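Local coordinates for GntR-family protein transcriptional regulator (Mycobacterium smegmatis, PDB 3F8M) that represses transcription of the phnDCE operon, involved in phosphate uptake, when phosphate is available to the cell, at residues 205-211 with 223-229; 101-107 with 130-136; 140-144 with 194-198. Where two conformers were deposited one is given. Numbering follows the deposited sequence.

Contact 1. Residues 205-211 with 223-229; sequences PMFLLNR and QRRSLYR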
loop_
_atom_site.group_PDB
_atom_site.type_symbol
_atom_site.label_atom_id
_atom_site.label_comp_id
_atom_site.label_asym_id
_atom_site.label_seq_id
_atom_site.Cartn_x
_atom_site.Cartn_y
_atom_site.Cartn_z
ATOM N N PRO A 205 6.006 6.858 10.394
ATOM C CA PRO A 205 5.122 5.923 9.698
ATOM C C PRO A 205 5.871 5.123 8.603
ATOM O O PRO A 205 6.624 5.728 7.807
ATOM C CB PRO A 205 4.051 6.825 9.089
ATOM C CG PRO A 205 4.103 8.055 9.951
ATOM C CD PRO A 205 5.515 8.247 10.313
ATOM N N MET A 206 5.684 3.797 8.634
ATOM C CA MET A 206 6.285 2.839 7.668
ATOM C C MET A 206 5.242 2.035 6.904
ATOM O O MET A 206 4.144 1.798 7.393
ATOM C CB MET A 206 7.184 1.807 8.391
ATOM C CG MET A 206 7.988 2.298 9.582
ATOM S SD MET A 206 9.254 3.467 9.109
ATOM C CE MET A 206 10.203 2.602 7.984
ATOM N N PHE A 207 5.600 1.590 5.699
ATOM C CA PHE A 207 4.917 0.555 4.977
ATOM C C PHE A 207 5.651 -0.753 5.374
ATOM O O PHE A 207 6.872 -0.744 5.491
ATOM C CB PHE A 207 5.166 0.683 3.502
ATOM C CG PHE A 207 4.240 1.629 2.767
ATOM C CD1 PHE A 207 2.902 1.286 2.536
ATOM C CD2 PHE A 207 4.757 2.792 2.205
ATOM C CE1 PHE A 207 2.059 2.139 1.804
ATOM C CE2 PHE A 207 3.911 3.661 1.465
ATOM C CZ PHE A 207 2.582 3.314 1.280
ATOM N N LEU A 208 4.886 -1.824 5.552
ATOM C CA LEU A 208 5.437 -3.167 5.828
ATOM C C LEU A 208 4.824 -4.107 4.813
ATOM O O LEU A 208 3.609 -4.380 4.841
ATOM C CB LEU A 208 5.139 -3.583 7.297
ATOM C CG LEU A 208 5.545 -5.056 7.532
ATOM C CD1 LEU A 208 7.035 -5.197 7.348
ATOM C CD2 LEU A 208 5.067 -5.626 8.876
ATOM N N LEU A 209 5.627 -4.517 3.837
ATOM C CA LEU A 209 5.195 -5.465 2.829
ATOM C C LEU A 209 5.776 -6.824 3.109
ATOM O O LEU A 209 6.939 -6.927 3.448
ATOM C CB LEU A 209 5.666 -5.060 1.435
ATOM C CG LEU A 209 4.696 -4.061 0.834
ATOM C CD1 LEU A 209 4.974 -2.734 1.480
ATOM C CD2 LEU A 209 4.844 -4.005 -0.650
ATOM N N ASN A 210 4.962 -7.846 2.923
ATOM C CA ASN A 210 5.426 -9.230 2.998
ATOM C C ASN A 210 5.104 -9.911 1.716
ATOM O O ASN A 210 3.950 -9.882 1.280
ATOM C CB ASN A 210 4.749 -9.946 4.175
ATOM C CG ASN A 210 5.436 -9.643 5.451
ATOM O OD1 ASN A 210 6.610 -10.013 5.627
ATOM N ND2 ASN A 210 4.778 -8.867 6.314
ATOM N N ARG A 211 6.120 -10.503 1.077
ATOM C CA ARG A 211 5.951 -11.138 -0.225
ATOM C C ARG A 211 6.422 -12.572 -0.223
ATOM O O ARG A 211 7.421 -12.882 0.404
ATOM C CB ARG A 211 6.760 -10.396 -1.271
ATOM C CG ARG A 211 7.000 -11.208 -2.552
ATOM C CD ARG A 211 7.539 -10.343 -3.668
ATOM N NE ARG A 211 6.632 -9.250 -4.026
ATOM C CZ ARG A 211 6.816 -8.473 -5.089
ATOM N NH1 ARG A 211 7.864 -8.669 -5.887
ATOM N NH2 ARG A 211 5.958 -7.510 -5.369
ATOM N N GLN A 223 10.822 -15.533 0.582
ATOM C CA GLN A 223 9.847 -14.766 1.362
ATOM C C GLN A 223 10.577 -13.480 1.692
ATOM O O GLN A 223 11.680 -13.514 2.280
ATOM C CB GLN A 223 9.460 -15.530 2.650
ATOM C CG GLN A 223 8.232 -14.896 3.367
ATOM C CD GLN A 223 8.538 -13.600 4.100
ATOM O OE1 GLN A 223 9.571 -13.477 4.767
ATOM N NE2 GLN A 223 7.610 -12.622 4.009
ATOM N N ARG A 224 9.970 -12.329 1.367
ATOM C CA ARG A 224 10.679 -11.067 1.520
ATOM C C ARG A 224 9.803 -10.129 2.377
ATOM O O ARG A 224 8.586 -9.941 2.082
ATOM C CB ARG A 224 10.985 -10.479 0.112
ATOM C CG ARG A 224 11.827 -9.102 0.093
ATOM C CD ARG A 224 11.986 -8.576 -1.348
ATOM N NE ARG A 224 10.727 -7.977 -1.796
ATOM C CZ ARG A 224 10.480 -7.432 -2.992
ATOM N NH1 ARG A 224 11.385 -7.400 -3.970
ATOM N NH2 ARG A 224 9.284 -6.918 -3.221
ATOM N N ARG A 225 10.429 -9.541 3.397
ATOM C CA ARG A 225 9.833 -8.487 4.221
ATOM C C ARG A 225 10.526 -7.172 3.854
ATOM O O ARG A 225 11.766 -7.080 3.888
ATOM C CB ARG A 225 10.075 -8.821 5.688
ATOM C CG ARG A 225 9.472 -7.816 6.699
ATOM C CD ARG A 225 10.061 -8.110 8.066
ATOM N NE ARG A 225 9.473 -7.320 9.137
ATOM C CZ ARG A 225 9.949 -6.179 9.638
ATOM N NH1 ARG A 225 11.036 -5.586 9.157
ATOM N NH2 ARG A 225 9.277 -5.605 10.646
ATOM N N SER A 226 9.743 -6.124 3.540
ATOM C CA SER A 226 10.349 -4.835 3.219
ATOM C C SER A 226 9.686 -3.787 4.119
ATOM O O SER A 226 8.460 -3.720 4.152
ATOM C CB SER A 226 10.112 -4.521 1.759
ATOM O OG SER A 226 10.450 -5.632 0.928
ATOM N N LEU A 227 10.474 -3.041 4.893
ATOM C CA LEU A 227 9.946 -2.006 5.755
ATOM C C LEU A 227 10.428 -0.680 5.155
ATOM O O LEU A 227 11.638 -0.422 5.134
ATOM C CB LEU A 227 10.441 -2.194 7.185
ATOM C CG LEU A 227 9.923 -1.200 8.230
ATOM C CD1 LEU A 227 8.535 -1.645 8.742
ATOM C CD2 LEU A 227 10.908 -0.986 9.402
ATOM N N TYR A 228 9.489 0.131 4.634
ATOM C CA TYR A 228 9.840 1.371 3.926
ATOM C C TYR A 228 9.323 2.581 4.703
ATOM O O TYR A 228 8.236 2.509 5.262
ATOM C CB TYR A 228 9.144 1.389 2.575
ATOM C CG TYR A 228 9.655 0.450 1.488
ATOM C CD1 TYR A 228 10.801 0.779 0.763
ATOM C CD2 TYR A 228 8.976 -0.722 1.162
ATOM C CE1 TYR A 228 11.274 -0.051 -0.252
ATOM C CE2 TYR A 228 9.443 -1.578 0.125
ATOM C CZ TYR A 228 10.590 -1.218 -0.563
ATOM O OH TYR A 228 11.105 -1.990 -1.581
ATOM N N ARG A 229 10.096 3.666 4.729
ATOM C CA ARG A 229 9.617 4.927 5.345
ATOM C C ARG A 229 8.505 5.467 4.476
ATOM O O ARG A 229 8.681 5.632 3.271
ATOM C CB ARG A 229 10.747 5.959 5.414
ATOM C CG ARG A 229 11.817 5.664 6.464
ATOM C CD ARG A 229 12.938 6.709 6.360
ATOM N NE ARG A 229 12.386 8.059 6.586
ATOM C CZ ARG A 229 12.863 8.911 7.489
ATOM N NH1 ARG A 229 13.893 8.565 8.250
ATOM N NH2 ARG A 229 12.315 10.121 7.629
#
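Two antiparallel strands of a beta hairpin, 206-211 and 223-229, are held in register by three hydrogen-bonded pairs, and the cross-strand pairs from Phe207-Tyr228 to Arg211-Arg224 place their side chains on two faces. Phe207 N to Tyr228 O (2.8 Å), Leu209 N to Ser226 O (3.0 Å) and Arg211 N to Arg224 O (2.7 Å) each have a reciprocal bond. On the face of Phe207, Leu209 and Arg211, the pairing brings Phe207 CB and Tyr228 CB to 4.1 Å, and m rotamers at both residues set the course of their rings; Leu209 CD1 lies at the edge of the Tyr228 ring. Small Ser226 leaves room opposite Leu209. Farther along, Arg211 and Arg224 extend side by side, both t at chi1 and chi2, with Arg211 CZ 3.5 Å from Arg224 NH2. These like charges are tolerable because Arg211 has outside partners, including a salt bridge to Asp183 and a hydrogen bond to Gly85. On the other face, the t,p rotamers of Leu208 and Leu227 bring their CD1 atoms to 4.1 Å, and Leu208 CD1 also covers one face of the Arg225 guanidinium, whose charge pairs with Glu194. Gln223 bends back at chi2 (m), letting its NE2 donate to Asn210 OD1 at 3.2 Å. Met206 curls through three m torsions to place CE 3.8 Å from Arg229 CG. Strand 180-188 flanks 206-214 and strand 140-150 flanks 220-229; Phe235 of strand 233-240 packs edge-to-face with Phe207 and Tyr228, while helix 192-198 covers the Leu227 side.

Contact 2. Residues 101-107 with 130-136; sequences GRILVAW and QLERVLT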
loop_
_atom_site.group_PDB
_atom_site.type_symbol
_atom_site.label_atom_id
_atom_site.label_comp_id
_atom_site.label_asym_id
_atom_site.label_seq_id
_atom_site.Cartn_x
_atom_site.Cartn_y
_atom_site.Cartn_z
ATOM N N GLY A 101 20.108 3.234 -4.474
ATOM C CA GLY A 101 21.100 2.172 -4.260
ATOM C C GLY A 101 20.697 1.177 -3.200
ATOM O O GLY A 101 19.643 1.309 -2.586
ATOM N N ARG A 102 21.571 0.203 -2.980
ATOM C CA ARG A 102 21.382 -0.803 -1.934
ATOM C C ARG A 102 22.681 -1.005 -1.194
ATOM O O ARG A 102 23.773 -1.021 -1.810
ATOM C CB ARG A 102 20.969 -2.144 -2.528
ATOM C CG ARG A 102 19.733 -2.102 -3.426
ATOM C CD ARG A 102 19.510 -3.458 -4.083
ATOM N NE ARG A 102 18.433 -3.505 -5.099
ATOM C CZ ARG A 102 18.611 -3.239 -6.386
ATOM N NH1 ARG A 102 19.825 -2.893 -6.839
ATOM N NH2 ARG A 102 17.580 -3.345 -7.224
ATOM N N ILE A 103 22.570 -1.204 0.107
ATOM C CA ILE A 103 23.736 -1.459 0.958
ATOM C C ILE A 103 23.538 -2.765 1.724
ATOM O O ILE A 103 22.484 -2.994 2.314
ATOM C CB ILE A 103 23.924 -0.312 1.974
ATOM C CG1 ILE A 103 24.317 0.969 1.209
ATOM C CG2 ILE A 103 24.999 -0.679 3.021
ATOM C CD1 ILE A 103 24.069 2.257 2.026
ATOM N N LEU A 104 24.558 -3.623 1.703
ATOM C CA LEU A 104 24.491 -4.883 2.423
ATOM C C LEU A 104 24.442 -4.561 3.909
ATOM O O LEU A 104 25.318 -3.853 4.429
ATOM C CB LEU A 104 25.766 -5.720 2.130
ATOM C CG LEU A 104 25.884 -7.013 2.977
ATOM C CD1 LEU A 104 24.686 -7.963 2.691
ATOM C CD2 LEU A 104 27.264 -7.709 2.726
ATOM N N VAL A 105 23.446 -5.078 4.607
ATOM C CA VAL A 105 23.469 -5.107 6.060
ATOM C C VAL A 105 24.183 -6.393 6.526
ATOM O O VAL A 105 25.244 -6.348 7.198
ATOM C CB VAL A 105 22.033 -5.038 6.608
ATOM C CG1 VAL A 105 21.974 -5.205 8.121
ATOM C CG2 VAL A 105 21.391 -3.745 6.204
ATOM N N ALA A 106 23.629 -7.545 6.159
ATOM C CA ALA A 106 24.272 -8.820 6.533
ATOM C C ALA A 106 23.655 -9.986 5.770
ATOM O O ALA A 106 22.471 -9.958 5.418
ATOM C CB ALA A 106 24.118 -9.050 8.013
ATOM N N TRP A 107 24.477 -11.014 5.534
ATOM C CA TRP A 107 23.977 -12.325 5.203
ATOM C C TRP A 107 23.884 -13.081 6.539
ATOM O O TRP A 107 24.764 -12.929 7.394
ATOM C CB TRP A 107 24.958 -13.067 4.281
ATOM C CG TRP A 107 25.145 -12.506 2.866
ATOM C CD1 TRP A 107 26.144 -11.699 2.433
ATOM C CD2 TRP A 107 24.336 -12.799 1.733
ATOM N NE1 TRP A 107 25.998 -11.441 1.089
ATOM C CE2 TRP A 107 24.883 -12.087 0.632
ATOM C CE3 TRP A 107 23.174 -13.572 1.540
ATOM C CZ2 TRP A 107 24.340 -12.146 -0.655
ATOM C CZ3 TRP A 107 22.612 -13.631 0.244
ATOM C CH2 TRP A 107 23.216 -12.923 -0.845
ATOM N N GLN A 130 19.569 -15.797 4.546
ATOM C CA GLN A 130 18.852 -14.496 4.645
ATOM C C GLN A 130 19.761 -13.363 4.226
ATOM O O GLN A 130 20.895 -13.273 4.700
ATOM C CB GLN A 130 18.401 -14.250 6.075
ATOM C CG GLN A 130 17.728 -12.863 6.291
ATOM C CD GLN A 130 17.265 -12.676 7.712
ATOM O OE1 GLN A 130 16.173 -13.103 8.056
ATOM N NE2 GLN A 130 18.067 -12.008 8.527
ATOM N N LEU A 131 19.248 -12.510 3.330
ATOM C CA LEU A 131 19.948 -11.354 2.885
ATOM C C LEU A 131 19.195 -10.146 3.461
ATOM O O LEU A 131 17.974 -9.997 3.254
ATOM C CB LEU A 131 19.904 -11.252 1.363
ATOM C CG LEU A 131 20.468 -9.937 0.778
ATOM C CD1 LEU A 131 21.956 -9.673 1.175
ATOM C CD2 LEU A 131 20.280 -9.939 -0.738
ATOM N N GLU A 132 19.927 -9.285 4.163
ATOM C CA GLU A 132 19.342 -8.009 4.644
ATOM C C GLU A 132 20.101 -6.865 4.054
ATOM O O GLU A 132 21.333 -6.865 4.027
ATOM C CB GLU A 132 19.437 -7.864 6.139
ATOM C CG GLU A 132 18.390 -8.536 6.910
ATOM C CD GLU A 132 17.990 -7.744 8.184
ATOM O OE1 GLU A 132 18.885 -7.357 8.981
ATOM O OE2 GLU A 132 16.773 -7.597 8.396
ATOM N N ARG A 133 19.358 -5.902 3.510
ATOM C CA ARG A 133 19.954 -4.769 2.834
ATOM C C ARG A 133 19.094 -3.542 3.173
ATOM O O ARG A 133 17.881 -3.663 3.429
ATOM C CB ARG A 133 19.925 -4.966 1.328
ATOM C CG ARG A 133 20.868 -6.107 0.837
ATOM C CD ARG A 133 21.007 -6.164 -0.664
ATOM N NE ARG A 133 19.791 -6.370 -1.431
ATOM C CZ ARG A 133 19.797 -6.506 -2.760
ATOM N NH1 ARG A 133 18.661 -6.669 -3.419
ATOM N NH2 ARG A 133 20.936 -6.459 -3.422
ATOM N N VAL A 134 19.744 -2.383 3.123
ATOM C CA VAL A 134 19.078 -1.082 3.190
ATOM C C VAL A 134 19.021 -0.472 1.781
ATOM O O VAL A 134 20.018 -0.484 1.051
ATOM C CB VAL A 134 19.828 -0.133 4.170
ATOM C CG1 VAL A 134 19.203 1.263 4.208
ATOM C CG2 VAL A 134 19.892 -0.718 5.578
ATOM N N LEU A 135 17.871 0.062 1.420
ATOM C CA LEU A 135 17.660 0.741 0.152
ATOM C C LEU A 135 17.825 2.248 0.410
ATOM O O LEU A 135 17.404 2.745 1.464
ATOM C CB LEU A 135 16.236 0.445 -0.315
ATOM C CG LEU A 135 15.849 -1.037 -0.566
ATOM C CD1 LEU A 135 14.449 -1.238 -1.197
ATOM C CD2 LEU A 135 16.908 -1.818 -1.382
ATOM N N THR A 136 18.412 2.954 -0.555
ATOM C CA THR A 136 18.748 4.385 -0.373
ATOM C C THR A 136 18.345 5.135 -1.624
ATOM O O THR A 136 18.225 4.554 -2.707
ATOM C CB THR A 136 20.261 4.608 -0.225
ATOM O OG1 THR A 136 20.927 4.150 -1.435
ATOM C CG2 THR A 136 20.781 3.823 0.936
HETATM O O HOH W 1 20.855 -11.076 7.573
#
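A classic beta bulge interrupts the pairing of antiparallel strands 101-107 and 130-136: Val105 and Ala106 both face Glu132, whose carbonyl O accepts from Val105 N at 2.8 Å and Ala106 N at 3.2 Å. Val105, with phi/psi of -88/-61, supplies the extra residue and shifts the register by one. Its CA-CB bond turns toward the partner strand, bringing Val105 CG2 to 3.4 Å from Val134 CG2. Regular pairing resumes with Glu132 N to Ala106 O at 2.9 Å, and a water donates to Ala106 O (2.9 Å) while accepting from Gln130 NE2 (3.1 Å). Before the bulge, Ile103 and Val134 exchange two backbone bonds, as do Gly101 and Thr136. Lacking a side chain, Gly101 avoids a clash: an ideal CB would lie only 3.2 Å from Thr136 OG1.

Leu131 and Trp107 share the other face from Val134. Leu131 CD1 sits 3.7 Å from the centroid of the Trp107 six-membered ring, almost on its normal, a CH-pi contact suited to a methyl group over a broad aromatic surface; Leu104 CD1 adds apolar packing at 3.6 Å from Leu131 CD1. Nearby, Arg102 CD covers one face of the Arg133 guanidinium, 3.3 Å from Arg133 CZ. These two cations are satisfied outside the pair, Arg102 by the carbonyl of Glu164, Arg133 by Glu145 and the carbonyls of His163 and Ala165. Strand 100-111 is thereby joined, as an outermost strand within the chain, to the antiparallel sheet of the UTRA domain, which in HutC-type relatives binds small-molecule effectors.

Contact 3. Residues 140-144 with 194-198; sequences VRVGL and EAALL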
loop_
_atom_site.group_PDB
_atom_site.type_symbol
_atom_site.label_atom_id
_atom_site.label_comp_id
_atom_site.label_asym_id
_atom_site.label_seq_id
_atom_site.Cartn_x
_atom_site.Cartn_y
_atom_site.Cartn_z
ATOM N N VAL A 140 19.834 9.255 1.265
ATOM C CA VAL A 140 19.031 9.007 2.462
ATOM C C VAL A 140 18.417 7.599 2.457
ATOM O O VAL A 140 18.140 7.039 1.399
ATOM C CB VAL A 140 17.950 10.090 2.725
ATOM C CG1 VAL A 140 18.608 11.485 2.825
ATOM C CG2 VAL A 140 16.865 10.037 1.672
ATOM N N ARG A 141 18.192 7.066 3.661
ATOM C CA ARG A 141 17.699 5.700 3.800
ATOM C C ARG A 141 16.205 5.658 3.501
ATOM O O ARG A 141 15.440 6.526 3.974
ATOM C CB ARG A 141 18.021 5.167 5.200
ATOM C CG ARG A 141 19.496 5.314 5.610
ATOM C CD ARG A 141 20.412 4.568 4.624
ATOM N NE ARG A 141 21.813 4.563 5.047
ATOM C CZ ARG A 141 22.842 4.961 4.299
ATOM N NH1 ARG A 141 22.663 5.397 3.051
ATOM N NH2 ARG A 141 24.069 4.909 4.802
ATOM N N VAL A 142 15.796 4.638 2.720
ATOM C CA VAL A 142 14.412 4.453 2.285
ATOM C C VAL A 142 13.765 3.239 2.947
ATOM O O VAL A 142 12.612 3.306 3.404
ATOM C CB VAL A 142 14.314 4.344 0.759
ATOM C CG1 VAL A 142 12.942 3.889 0.293
ATOM C CG2 VAL A 142 14.700 5.697 0.137
ATOM N N GLY A 143 14.503 2.149 3.071
ATOM C CA GLY A 143 13.821 0.928 3.528
ATOM C C GLY A 143 14.790 -0.191 3.845
ATOM O O GLY A 143 15.946 -0.122 3.497
ATOM N N LEU A 144 14.282 -1.169 4.581
ATOM C CA LEU A 144 15.069 -2.340 5.000
ATOM C C LEU A 144 14.360 -3.567 4.428
ATOM O O LEU A 144 13.137 -3.796 4.668
ATOM C CB LEU A 144 15.119 -2.373 6.536
ATOM C CG LEU A 144 15.689 -3.662 7.162
ATOM C CD1 LEU A 144 17.205 -3.661 6.986
ATOM C CD2 LEU A 144 15.356 -3.822 8.630
ATOM N N GLU A 194 15.398 -0.868 13.638
ATOM C CA GLU A 194 14.918 -0.410 12.322
ATOM C C GLU A 194 15.025 1.127 12.219
ATOM O O GLU A 194 15.354 1.702 11.151
ATOM C CB GLU A 194 13.493 -0.883 12.080
ATOM C CG GLU A 194 13.358 -2.448 11.865
ATOM C CD GLU A 194 11.940 -2.959 12.019
ATOM O OE1 GLU A 194 11.109 -2.298 12.689
ATOM O OE2 GLU A 194 11.623 -4.037 11.451
ATOM N N ALA A 195 14.730 1.771 13.340
ATOM C CA ALA A 195 14.789 3.220 13.410
ATOM C C ALA A 195 16.217 3.681 13.219
ATOM O O ALA A 195 16.459 4.567 12.390
ATOM C CB ALA A 195 14.220 3.709 14.728
ATOM N N ALA A 196 17.178 3.037 13.894
ATOM C CA ALA A 196 18.582 3.381 13.738
ATOM C C ALA A 196 19.116 3.162 12.313
ATOM O O ALA A 196 19.903 4.011 11.802
ATOM C CB ALA A 196 19.441 2.637 14.768
ATOM N N LEU A 197 18.663 2.071 11.672
ATOM C CA LEU A 197 19.094 1.751 10.283
ATOM C C LEU A 197 18.524 2.742 9.288
ATOM O O LEU A 197 19.130 3.021 8.259
ATOM C CB LEU A 197 18.611 0.346 9.881
ATOM C CG LEU A 197 19.416 -0.739 10.602
ATOM C CD1 LEU A 197 18.678 -2.117 10.447
ATOM C CD2 LEU A 197 20.828 -0.773 10.065
ATOM N N LEU A 198 17.382 3.330 9.622
ATOM C CA LEU A 198 16.642 4.064 8.596
ATOM C C LEU A 198 16.494 5.566 8.892
ATOM O O LEU A 198 15.696 6.226 8.235
ATOM C CB LEU A 198 15.274 3.430 8.377
ATOM C CG LEU A 198 15.228 1.987 7.852
ATOM C CD1 LEU A 198 13.791 1.653 7.676
ATOM C CD2 LEU A 198 16.002 1.852 6.496
#
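Leu198 reaches from the C-terminal part of helix 192-198 over the backbone of strand 140-144, where its CD2 packs on the peptide between Gly143 and Leu144, 3.6 Å from Gly143 C and 4.0 Å from Leu144 N. A side chain at Gly143 would lie on the far side of the strand. The m,t rotamer extends the end of Leu198 toward the strand although its CA-CB bond points sideways, and Leu198 CD2 also comes within 4.3 Å of Leu144 CB. Leu144 points toward the helix and continues the apolar patch: its CD1 is 4.1 Å from Leu197 CD1, while its CD2 meets the aliphatic CG of Glu194 at 4.0 Å.

Farther back on the strand, Arg141 starts toward the helix and then leads away. Arg141 CB is 3.8 Å from Leu198 CA and Arg141 CG is 3.5 Å from Leu197 O, so its aliphatic base does the packing. Val142 and Gly143 both face Leu135 in a classic beta bulge, and Val142 points away from the helix. No hydrogen bond crosses between the segments. Leucine methyls and aliphatic stems pack on each other and on backbone atoms, burying 312 Å², so the contact rests on van der Waals and apolar packing, while the carboxylate of Glu194 forms its salt bridge with Arg225 on the neighbouring strand 220-229.

In the fold
All three contacts belong to the UTRA domain and meet on one antiparallel sheet, whose order is 100-111, 127-137, 140-150, 220-229, 206-214, 180-188. Contact 2 joins the first two strands and contact 1 the fourth and fifth; their centres are about 14 Å apart. Contact 3 lays helix 192-198 on the intervening strand 140-150, its centre about 10 Å from that of contact 2 and about 12 Å from that of contact 1. Along the chain, contact 2 closes before contact 3 opens, and contact 3 before contact 1. Strand 140-150 thus bridges two strand pairs, making one continuous sheet in a domain separate from the DNA-binding winged helix-turn-helix.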